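Local atomic coordinates of 2-hydroxyisocaproyl-CoA dehydratase activator (Clostridium difficile, PDB entry 4EHU), a protein that transfers one electron to (R)-2-hydroxyisocaproyl-CoA dehydratase as it hydrolyses ATP, working as an actin-fold homodimer that shares a single [4Fe-4S] cluster. Residues Gly35-Gly38 with Pro39-Leu43; Gln76-Glu79 with Leu80-His83; Asp134-Ala137 with Lys138-Glu141; Phe167-Ser170 with Glu171-His175. All blocks are in the same frame, centred on the assembly; numbering follows the deposited sequence.

Contact 1: residues Gly35-Gly38 with Pro39-Leu43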
loop_
_atom_site.group_PDB
_atom_site.type_symbol
_atom_site.label_atom_id
_atom_site.label_comp_id
_atom_site.label_asym_id
_atom_site.label_seq_id
_atom_site.Cartn_x
_atom_site.Cartn_y
_atom_site.Cartn_z
ATOM N N GLY A 35 -20.757 5.931 -2.031
ATOM C CA GLY A 35 -21.334 4.896 -1.196
ATOM C C GLY A 35 -21.903 5.414 0.110
ATOM O O GLY A 35 -22.485 4.652 0.880
ATOM N N THR A 36 -21.747 6.709 0.366
ATOM C CA THR A 36 -22.273 7.289 1.594
ATOM C C THR A 36 -23.374 8.291 1.307
ATOM O O THR A 36 -23.839 8.422 0.174
ATOM C CB THR A 36 -21.174 7.995 2.420
ATOM O OG1 THR A 36 -20.830 9.245 1.809
ATOM C CG2 THR A 36 -19.942 7.119 2.529
ATOM N N THR A 37 -23.790 8.992 2.354
ATOM C CA THR A 37 -24.826 10.004 2.246
ATOM C C THR A 37 -24.200 11.333 1.836
ATOM O O THR A 37 -24.887 12.343 1.706
ATOM C CB THR A 37 -25.534 10.178 3.589
ATOM O OG1 THR A 37 -24.562 10.467 4.602
ATOM C CG2 THR A 37 -26.277 8.904 3.962
ATOM N N GLY A 38 -22.888 11.318 1.632
ATOM C CA GLY A 38 -22.137 12.518 1.313
ATOM C C GLY A 38 -22.826 13.412 0.298
ATOM O O GLY A 38 -23.013 14.598 0.552
ATOM N N PRO A 39 -23.192 12.850 -0.864
ATOM C CA PRO A 39 -23.847 13.588 -1.952
ATOM C C PRO A 39 -25.161 14.267 -1.564
ATOM O O PRO A 39 -25.384 15.422 -1.924
ATOM C CB PRO A 39 -24.104 12.499 -2.996
ATOM C CG PRO A 39 -23.003 11.519 -2.768
ATOM C CD PRO A 39 -22.815 11.489 -1.280
ATOM N N SER A 40 -26.030 13.562 -0.846
ATOM C CA SER A 40 -27.289 14.167 -0.431
ATOM C C SER A 40 -27.022 15.323 0.532
ATOM O O SER A 40 -27.695 16.350 0.476
ATOM C CB SER A 40 -28.230 13.127 0.195
ATOM O OG SER A 40 -27.676 12.549 1.361
ATOM N N ARG A 41 -26.025 15.165 1.397
ATOM C CA ARG A 41 -25.671 16.202 2.353
ATOM C C ARG A 41 -25.101 17.434 1.654
ATOM O O ARG A 41 -25.351 18.566 2.065
ATOM C CB ARG A 41 -24.674 15.650 3.366
ATOM C CG ARG A 41 -25.205 14.456 4.146
ATOM C CD ARG A 41 -24.122 13.832 5.003
ATOM N NE ARG A 41 -23.495 14.819 5.874
ATOM C CZ ARG A 41 -22.432 14.583 6.635
ATOM N NH1 ARG A 41 -21.933 15.550 7.394
ATOM N NH2 ARG A 41 -21.867 13.382 6.637
ATOM N N VAL A 42 -24.332 17.210 0.593
ATOM C CA VAL A 42 -23.794 18.306 -0.200
ATOM C C VAL A 42 -24.951 19.118 -0.776
ATOM O O VAL A 42 -24.976 20.344 -0.694
ATOM C CB VAL A 42 -22.901 17.768 -1.342
ATOM C CG1 VAL A 42 -22.603 18.845 -2.358
ATOM C CG2 VAL A 42 -21.610 17.196 -0.778
ATOM N N LEU A 43 -25.921 18.419 -1.341
ATOM C CA LEU A 43 -27.078 19.058 -1.949
ATOM C C LEU A 43 -27.861 19.886 -0.942
ATOM O O LEU A 43 -28.238 21.021 -1.228
ATOM C CB LEU A 43 -27.989 17.999 -2.559
ATOM C CG LEU A 43 -27.462 17.362 -3.844
ATOM C CD1 LEU A 43 -28.337 16.184 -4.247
ATOM C CD2 LEU A 43 -27.416 18.406 -4.942
HETATM O O HOH W 1 -26.332 10.291 -1.362
#
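Arg41 N reaches Thr37 O at 3.1 Å from almost straight ahead of the carbonyl, a bond of the first turn of the helix. In the conformer given, Ser40 OG adds a second bond to Thr37 O at 2.8 Å, in the carbonyl plane and on a lone pair, at a C=O...donor angle of 129°. The hydroxyl of Ser40 can fold back over the turn because OG stands between its own backbone N and carbonyl carbon (chi1 62°). One residue on, Val42 N donates to Gly38 O at 2.9 Å, the next bond of the helix. Ahead of these, Thr36 OG1 accepts from Gly38 N at 2.9 Å, a capping bond that occupies an amide of the turn leading into the helix; the same hydroxyl is hydrogen-bonded to Gly33 O.

The remaining contacts set carbon against oxygen. The Arg41 chain runs obliquely across Thr37, its CD 3.4 Å from Thr37 OG1, and a bend at chi3 (54°) brings the edge of the guanidinium round towards that hydroxyl. Val42 CG2 rests 3.2 Å from Gly38 O.

The turn opens helix 38-50, which packs against the first sheet of the chain: Pro39 touches Ile8 and the ATP-binding Ser13, Val42 lies on Leu6, Ser13 and Ile30, and Leu43 meets Met4 of strand 2-8.

Contact 2: residues Gln76-Glu79 with Leu80-His83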
loop_
_atom_site.group_PDB
_atom_site.type_symbol
_atom_site.label_atom_id
_atom_site.label_comp_id
_atom_site.label_asym_id
_atom_site.label_seq_id
_atom_site.Cartn_x
_atom_site.Cartn_y
_atom_site.Cartn_z
ATOM N N GLN A 76 -23.142 12.509 -16.871
ATOM C CA GLN A 76 -22.066 12.053 -16.009
ATOM C C GLN A 76 -20.798 12.158 -16.832
ATOM O O GLN A 76 -20.708 11.555 -17.893
ATOM C CB GLN A 76 -22.312 10.605 -15.592
ATOM C CG GLN A 76 -23.616 10.417 -14.858
ATOM C CD GLN A 76 -24.281 9.100 -15.195
ATOM O OE1 GLN A 76 -24.286 8.665 -16.349
ATOM N NE2 GLN A 76 -24.837 8.450 -14.186
ATOM N N ILE A 77 -19.801 12.889 -16.342
ATOM C CA ILE A 77 -18.631 13.195 -17.172
ATOM C C ILE A 77 -17.358 12.865 -16.437
ATOM O O ILE A 77 -17.279 13.045 -15.237
ATOM C CB ILE A 77 -18.609 14.688 -17.598
ATOM C CG1 ILE A 77 -19.827 15.006 -18.479
ATOM C CG2 ILE A 77 -17.349 15.020 -18.371
ATOM C CD1 ILE A 77 -19.972 16.497 -18.767
ATOM N N SER A 78 -16.380 12.373 -17.183
ATOM C CA SER A 78 -15.033 12.082 -16.665
ATOM C C SER A 78 -14.450 13.184 -15.757
ATOM O O SER A 78 -14.521 14.381 -16.066
ATOM C CB SER A 78 -14.097 11.886 -17.856
ATOM O OG SER A 78 -12.735 11.873 -17.455
ATOM N N GLU A 79 -13.836 12.774 -14.650
ATOM C CA GLU A 79 -13.195 13.749 -13.766
ATOM C C GLU A 79 -11.915 14.310 -14.368
ATOM O O GLU A 79 -11.452 15.375 -13.936
ATOM C CB GLU A 79 -12.926 13.166 -12.377
ATOM C CG GLU A 79 -11.799 12.160 -12.327
ATOM C CD GLU A 79 -11.953 11.179 -11.170
ATOM O OE1 GLU A 79 -11.116 11.227 -10.236
ATOM O OE2 GLU A 79 -12.885 10.333 -11.219
ATOM N N LEU A 80 -11.340 13.650 -15.369
ATOM C CA LEU A 80 -10.193 14.254 -16.051
ATOM C C LEU A 80 -10.685 15.489 -16.773
ATOM O O LEU A 80 -10.070 16.563 -16.704
ATOM C CB LEU A 80 -9.546 13.328 -17.073
ATOM C CG LEU A 80 -8.738 12.136 -16.544
ATOM C CD1 LEU A 80 -9.526 11.294 -15.551
ATOM C CD2 LEU A 80 -8.261 11.274 -17.724
ATOM N N SER A 81 -11.798 15.347 -17.478
ATOM C CA SER A 81 -12.357 16.492 -18.197
ATOM C C SER A 81 -12.817 17.579 -17.234
ATOM O O SER A 81 -12.608 18.779 -17.477
ATOM C CB SER A 81 -13.545 16.068 -19.062
ATOM O OG SER A 81 -13.129 15.038 -19.944
ATOM N N CYS A 82 -13.466 17.173 -16.151
ATOM C CA CYS A 82 -13.999 18.157 -15.226
ATOM C C CYS A 82 -12.881 18.917 -14.498
ATOM O O CYS A 82 -12.972 20.131 -14.381
ATOM C CB CYS A 82 -14.970 17.531 -14.235
ATOM S SG CYS A 82 -16.546 17.032 -15.023
ATOM N N HIS A 83 -11.841 18.246 -14.014
ATOM C CA HIS A 83 -10.762 19.009 -13.371
ATOM C C HIS A 83 -10.069 19.932 -14.365
ATOM O O HIS A 83 -9.755 21.056 -14.033
ATOM C CB HIS A 83 -9.732 18.089 -12.712
ATOM C CG HIS A 83 -10.146 17.590 -11.365
ATOM N ND1 HIS A 83 -10.281 18.416 -10.273
ATOM C CD2 HIS A 83 -10.398 16.334 -10.923
ATOM C CE1 HIS A 83 -10.626 17.699 -9.218
ATOM N NE2 HIS A 83 -10.720 16.432 -9.590
HETATM O O HOH W 2 -10.384 13.521 -8.795
#
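The imidazole of His83 meets Glu79 O obliquely, CD2 3.3 Å from that oxygen. The same oxygen accepts from His83 N at 2.9 Å, the donor standing above the carbonyl plane by 36°, so backbone and ring of His83 both gather at one carbonyl. At the edge of the ring, NE2 lies 3.0 Å from a water that also lies 2.8 Å from Glu79 OE1 and probably donates to it, while ND1 is hydrogen-bonded to Thr243 OG1; the two ring nitrogens thus have partners that help fix the rotation of the imidazole. Glu79 OE1 also forms a salt bridge with Lys106, and the residue touches the bound nucleotide analogue.

Ser78 is the N-cap. Its OG, placed opposite the backbone N (chi1 168°), accepts from Leu80 N at 3.1 Å with a bent N-H...O angle of 137°, and Leu80 CB packs against the same oxygen. Ser78 O in turn receives Cys82 N at 3.0 Å. Ile77 CG2 packs on both Ser81 CB and Cys82 SG, 4.0 Å from the sulfur, while Glu79 CG crosses the Leu80 chain near CD1.

The start of helix 79-90 touches three neighbours: Ile77, Ser81 and Cys82 meet Tyr251 of helix 243-261, Glu79 and Cys82 reach Thr63 of strand 57-63, and Leu80 touches Leu116 and Phe119 of strand 116-122.

Contact 3: residues Asp134-Ala137 with Lys138-Glu141. With ANP (phosphoaminophosphonic acid-adenylate ester), chain D.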
loop_
_atom_site.group_PDB
_atom_site.type_symbol
_atom_site.label_atom_id
_atom_site.label_comp_id
_atom_site.label_asym_id
_atom_site.label_seq_id
_atom_site.Cartn_x
_atom_site.Cartn_y
_atom_site.Cartn_z
ATOM N N ASP A 134 -3.926 10.501 5.537
ATOM C CA ASP A 134 -4.966 10.302 6.532
ATOM C C ASP A 134 -4.490 9.249 7.534
ATOM O O ASP A 134 -4.683 9.391 8.745
ATOM C CB ASP A 134 -6.288 9.872 5.871
ATOM C CG ASP A 134 -6.843 10.930 4.908
ATOM O OD1 ASP A 134 -6.424 12.106 4.974
ATOM O OD2 ASP A 134 -7.704 10.572 4.078
ATOM N N VAL A 135 -3.836 8.207 7.029
ATOM C CA VAL A 135 -3.281 7.157 7.887
ATOM C C VAL A 135 -2.220 7.715 8.836
ATOM O O VAL A 135 -2.222 7.412 10.034
ATOM C CB VAL A 135 -2.673 6.008 7.044
ATOM C CG1 VAL A 135 -1.771 5.143 7.887
ATOM C CG2 VAL A 135 -3.794 5.158 6.419
ATOM N N MET A 136 -1.308 8.541 8.321
ATOM C CA MET A 136 -0.250 9.085 9.158
ATOM C C MET A 136 -0.777 10.113 10.163
ATOM O O MET A 136 -0.294 10.172 11.283
ATOM C CB MET A 136 0.809 9.763 8.295
ATOM C CG MET A 136 1.496 8.812 7.343
ATOM S SD MET A 136 2.256 7.419 8.212
ATOM C CE MET A 136 2.368 6.289 6.824
ATOM N N ALA A 137 -1.749 10.925 9.747
ATOM C CA ALA A 137 -2.310 11.945 10.639
ATOM C C ALA A 137 -2.907 11.279 11.879
ATOM O O ALA A 137 -2.769 11.788 12.999
ATOM C CB ALA A 137 -3.375 12.767 9.908
ATOM N N LYS A 138 -3.549 10.136 11.672
ATOM C CA LYS A 138 -4.161 9.387 12.760
ATOM C C LYS A 138 -3.100 8.893 13.734
ATOM O O LYS A 138 -3.272 8.966 14.951
ATOM C CB LYS A 138 -4.967 8.208 12.202
ATOM C CG LYS A 138 -5.740 7.403 13.234
ATOM C CD LYS A 138 -6.483 6.254 12.554
ATOM C CE LYS A 138 -7.396 5.503 13.518
ATOM N NZ LYS A 138 -8.139 4.391 12.844
ATOM N N ILE A 139 -1.982 8.413 13.202
ATOM C CA ILE A 139 -0.933 7.849 14.042
ATOM C C ILE A 139 -0.217 8.904 14.872
ATOM O O ILE A 139 0.117 8.669 16.040
ATOM C CB ILE A 139 0.100 7.113 13.193
ATOM C CG1 ILE A 139 -0.591 6.012 12.407
ATOM C CG2 ILE A 139 1.191 6.517 14.075
ATOM C CD1 ILE A 139 0.253 5.484 11.300
ATOM N N ILE A 140 0.038 10.067 14.274
ATOM C CA ILE A 140 0.738 11.128 14.990
ATOM C C ILE A 140 -0.246 12.000 15.773
ATOM O O ILE A 140 0.155 12.902 16.492
ATOM C CB ILE A 140 1.589 11.981 14.039
ATOM C CG1 ILE A 140 0.705 12.738 13.055
ATOM C CG2 ILE A 140 2.593 11.100 13.286
ATOM C CD1 ILE A 140 1.486 13.706 12.191
ATOM N N GLU A 141 -1.531 11.688 15.637
ATOM C CA GLU A 141 -2.608 12.338 16.374
ATOM C C GLU A 141 -2.696 13.848 16.139
ATOM O O GLU A 141 -2.754 14.636 17.076
ATOM C CB GLU A 141 -2.503 12.001 17.864
ATOM C CG GLU A 141 -2.538 10.499 18.096
ATOM C CD GLU A 141 -2.496 10.113 19.558
ATOM O OE1 GLU A 141 -2.152 10.975 20.391
ATOM O OE2 GLU A 141 -2.809 8.945 19.866
HETATM P PG ANP D . -10.338 10.442 -5.582
HETATM O O1G ANP D . -11.433 9.471 -6.008
HETATM O O2G ANP D . -10.267 11.602 -6.543
HETATM O O3G ANP D . -9.031 9.786 -5.370
HETATM P PB ANP D . -11.617 12.426 -3.682
HETATM O O1B ANP D . -12.799 12.192 -2.779
HETATM O O2B ANP D . -11.867 13.290 -4.920
HETATM N N3B ANP D . -10.885 10.896 -4.020
HETATM P PA ANP D . -10.380 14.789 -2.529
HETATM O O1A ANP D . -11.711 15.271 -2.069
HETATM O O2A ANP D . -9.694 15.399 -3.731
HETATM O O3A ANP D . -10.472 13.196 -2.815
HETATM O "O5'" ANP D . -9.300 14.781 -1.339
HETATM C "C5'" ANP D . -9.520 13.986 -0.169
HETATM C "C4'" ANP D . -8.424 14.295 0.846
HETATM O "O4'" ANP D . -7.895 15.612 0.907
HETATM C "C3'" ANP D . -8.166 13.509 2.118
HETATM O "O3'" ANP D . -7.698 12.186 1.820
HETATM C "C2'" ANP D . -7.160 14.399 2.856
HETATM O "O2'" ANP D . -5.835 13.839 2.871
HETATM C "C1'" ANP D . -7.131 15.733 2.112
HETATM N N9 ANP D . -7.752 16.842 2.859
HETATM C C8 ANP D . -9.071 17.049 3.056
HETATM N N7 ANP D . -9.278 18.202 3.741
HETATM C C5 ANP D . -8.054 18.737 3.975
HETATM C C6 ANP D . -7.541 19.942 4.630
HETATM N N6 ANP D . -8.412 20.806 5.205
HETATM N N1 ANP D . -6.197 20.136 4.641
HETATM C C2 ANP D . -5.335 19.283 4.071
HETATM N N3 ANP D . -5.735 18.155 3.463
HETATM C C4 ANP D . -7.054 17.849 3.382
#
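Asp134 grips the ribose of the bound ATP analogue with both carboxylate oxygens: ANP O2' donates to OD1 and ANP O3' to OD2, each at 2.8 Å. The two vicinal hydroxyls are thus read by a single side chain, whose CG lies beside its own backbone N (chi1 -62°).

Behind it the helix backbone holds Asp134 in place. Lys138 N donates to Asp134 O at 3.2 Å, tilted 30° from the carbonyl plane, and Ile140 N binds Met136 O at 3.0 Å; the bond from Ile139 N to Val135 O is weak. Farther out, Ile139 CD1 lies alongside two neighbours that point the same way, 4.0 Å from Val135 CG1 and 4.2 Å from Met136 SD. This apolar side faces helix 165-177, where Ile139 meets Glu169 and Ile173, while Ile140 touches Val172 there and Ile182 and Val186 of helix 182-204.

At the far end Glu141, with positive phi, is the C-prime residue of a Schellman motif that closes helix 130-140. A helical carboxylate holding both ribose hydroxyls belongs here to the nucleotide site of an actin-fold ATPase.

Contact 4: residues Phe167-Ser170 with Glu171-His175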
loop_
_atom_site.group_PDB
_atom_site.type_symbol
_atom_site.label_atom_id
_atom_site.label_comp_id
_atom_site.label_asym_id
_atom_site.label_seq_id
_atom_site.Cartn_x
_atom_site.Cartn_y
_atom_site.Cartn_z
ATOM N N PHE A 167 4.602 -0.062 5.623
ATOM C CA PHE A 167 5.957 -0.034 6.171
ATOM C C PHE A 167 6.335 1.370 6.672
ATOM O O PHE A 167 7.042 1.505 7.673
ATOM C CB PHE A 167 6.979 -0.526 5.141
ATOM C CG PHE A 167 6.824 -1.977 4.774
ATOM C CD1 PHE A 167 6.500 -2.927 5.739
ATOM C CD2 PHE A 167 6.999 -2.393 3.467
ATOM C CE1 PHE A 167 6.361 -4.271 5.405
ATOM C CE2 PHE A 167 6.855 -3.744 3.120
ATOM C CZ PHE A 167 6.541 -4.687 4.093
ATOM N N ALA A 168 5.860 2.409 5.996
ATOM C CA ALA A 168 6.170 3.782 6.405
ATOM C C ALA A 168 5.512 4.068 7.755
ATOM O O ALA A 168 6.077 4.766 8.593
ATOM C CB ALA A 168 5.680 4.780 5.349
ATOM N N GLU A 169 4.313 3.531 7.963
ATOM C CA GLU A 169 3.636 3.718 9.247
ATOM C C GLU A 169 4.491 3.184 10.405
ATOM O O GLU A 169 4.593 3.813 11.459
ATOM C CB GLU A 169 2.282 3.011 9.246
ATOM C CG GLU A 169 1.658 2.917 10.619
ATOM C CD GLU A 169 0.206 2.475 10.586
ATOM O OE1 GLU A 169 -0.250 1.996 9.532
ATOM O OE2 GLU A 169 -0.486 2.612 11.616
ATOM N N SER A 170 5.099 2.020 10.220
ATOM C CA SER A 170 5.998 1.502 11.253
ATOM C C SER A 170 7.188 2.431 11.509
ATOM O O SER A 170 7.620 2.584 12.654
ATOM C CB SER A 170 6.498 0.122 10.868
ATOM O OG SER A 170 5.427 -0.801 10.899
ATOM N N GLU A 171 7.733 3.041 10.459
ATOM C CA GLU A 171 8.841 3.986 10.666
ATOM C C GLU A 171 8.386 5.203 11.452
ATOM O O GLU A 171 9.119 5.683 12.289
ATOM C CB GLU A 171 9.480 4.458 9.344
ATOM C CG GLU A 171 10.157 3.316 8.601
ATOM C CD GLU A 171 10.880 3.782 7.341
ATOM O OE1 GLU A 171 11.768 4.658 7.438
ATOM O OE2 GLU A 171 10.551 3.271 6.255
ATOM N N VAL A 172 7.184 5.687 11.168
ATOM C CA VAL A 172 6.650 6.873 11.836
ATOM C C VAL A 172 6.382 6.551 13.307
ATOM O O VAL A 172 6.692 7.343 14.186
ATOM C CB VAL A 172 5.374 7.390 11.124
ATOM C CG1 VAL A 172 4.630 8.412 11.972
ATOM C CG2 VAL A 172 5.738 7.996 9.777
ATOM N N ILE A 173 5.835 5.375 13.573
ATOM C CA ILE A 173 5.678 4.919 14.952
ATOM C C ILE A 173 7.020 4.909 15.676
ATOM O O ILE A 173 7.113 5.338 16.822
ATOM C CB ILE A 173 5.011 3.540 15.002
ATOM C CG1 ILE A 173 3.560 3.681 14.564
ATOM C CG2 ILE A 173 5.090 2.931 16.419
ATOM C CD1 ILE A 173 2.828 2.358 14.406
ATOM N N SER A 174 8.068 4.451 15.004
ATOM C CA SER A 174 9.387 4.404 15.618
ATOM C C SER A 174 9.925 5.798 15.886
ATOM O O SER A 174 10.565 6.039 16.910
ATOM C CB SER A 174 10.362 3.631 14.742
ATOM O OG SER A 174 10.029 2.262 14.757
ATOM N N HIS A 175 9.680 6.711 14.955
ATOM C CA HIS A 175 10.103 8.090 15.135
ATOM C C HIS A 175 9.402 8.717 16.331
ATOM O O HIS A 175 10.017 9.459 17.092
ATOM C CB HIS A 175 9.834 8.911 13.881
ATOM C CG HIS A 175 10.790 8.654 12.757
ATOM N ND1 HIS A 175 12.160 8.724 12.906
ATOM C CD2 HIS A 175 10.567 8.398 11.445
ATOM C CE1 HIS A 175 12.740 8.495 11.740
ATOM N NE2 HIS A 175 11.795 8.289 10.838
HETATM O O HOH W 3 7.573 0.651 14.652
#
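Ser170 O accepts from Ser174 N at 3.0 Å and also accepts a hydrogen bond from a water at 2.8 Å, which in turn lies 2.9 Å from Ser174 OG. In the conformer given, the water links the serine hydroxyl to the carbonyl one turn earlier. The other backbone bonds run in the same i to i+4 sense: Ile173 N to Glu169 O, nearly straight with an N-H...O angle of 169°, Val172 N to Ala168 O, and a longer one from Glu171 N to Phe167 O at 3.3 Å.

Several polar side chains of this helix find partners beyond it. Ser170 OG is hydrogen-bonded to Arg131 NH2 of the second subunit, the Glu171 carboxylate is held at both oxygens, OE2 by Ser162 OG and OE1 by Ser161 N, and His175 NE2 is hydrogen-bonded to Ser159 O.

Apolar packing within the segment is slight. Glu169 has an extended chain with CG opposite the backbone N (chi1 168°); Ile173 CD1 comes 4.0 Å from Glu169 CG, its chain slanting over that methylene. Ile173 CG1 sits 3.3 Å from Glu169 O, and Val172 CG2 lies 3.5 Å from Ala168 O, so these branches mainly cover the carbonyls of the preceding turn.

Helix 165-177 begins right after the cluster ligand Cys164, and Phe167 packs on Arg131 of the second subunit. Ala168 touches Phe132 of helix 130-140, Val172 touches Ile140 as well as Ile185 and Ile189 of helix 182-204, and His175 also rests on Ile185.

Contacts 1 and 2 both start helices, each with a hydroxyl accepting from a backbone amide, whereas contact 3 closes a helix and contact 4 lies within one. All four mix buried and more exposed residues; none is wholly core. Contacts 3 and 4 touch, their centres 11 Å apart: Ile139 and Ile140 of 134-141 pack on Ile173 and Val172 of 167-175, joining the nucleotide-binding helix to the helix that follows a cluster ligand. Contacts 2 and 4, with centres 36 Å apart, lie on opposite sides of the chain's centre. Nucleotide is touched by acidic side chains in contacts 2 and 3, while contact 4 meets the second subunit, which contacts 1 and 2 do not.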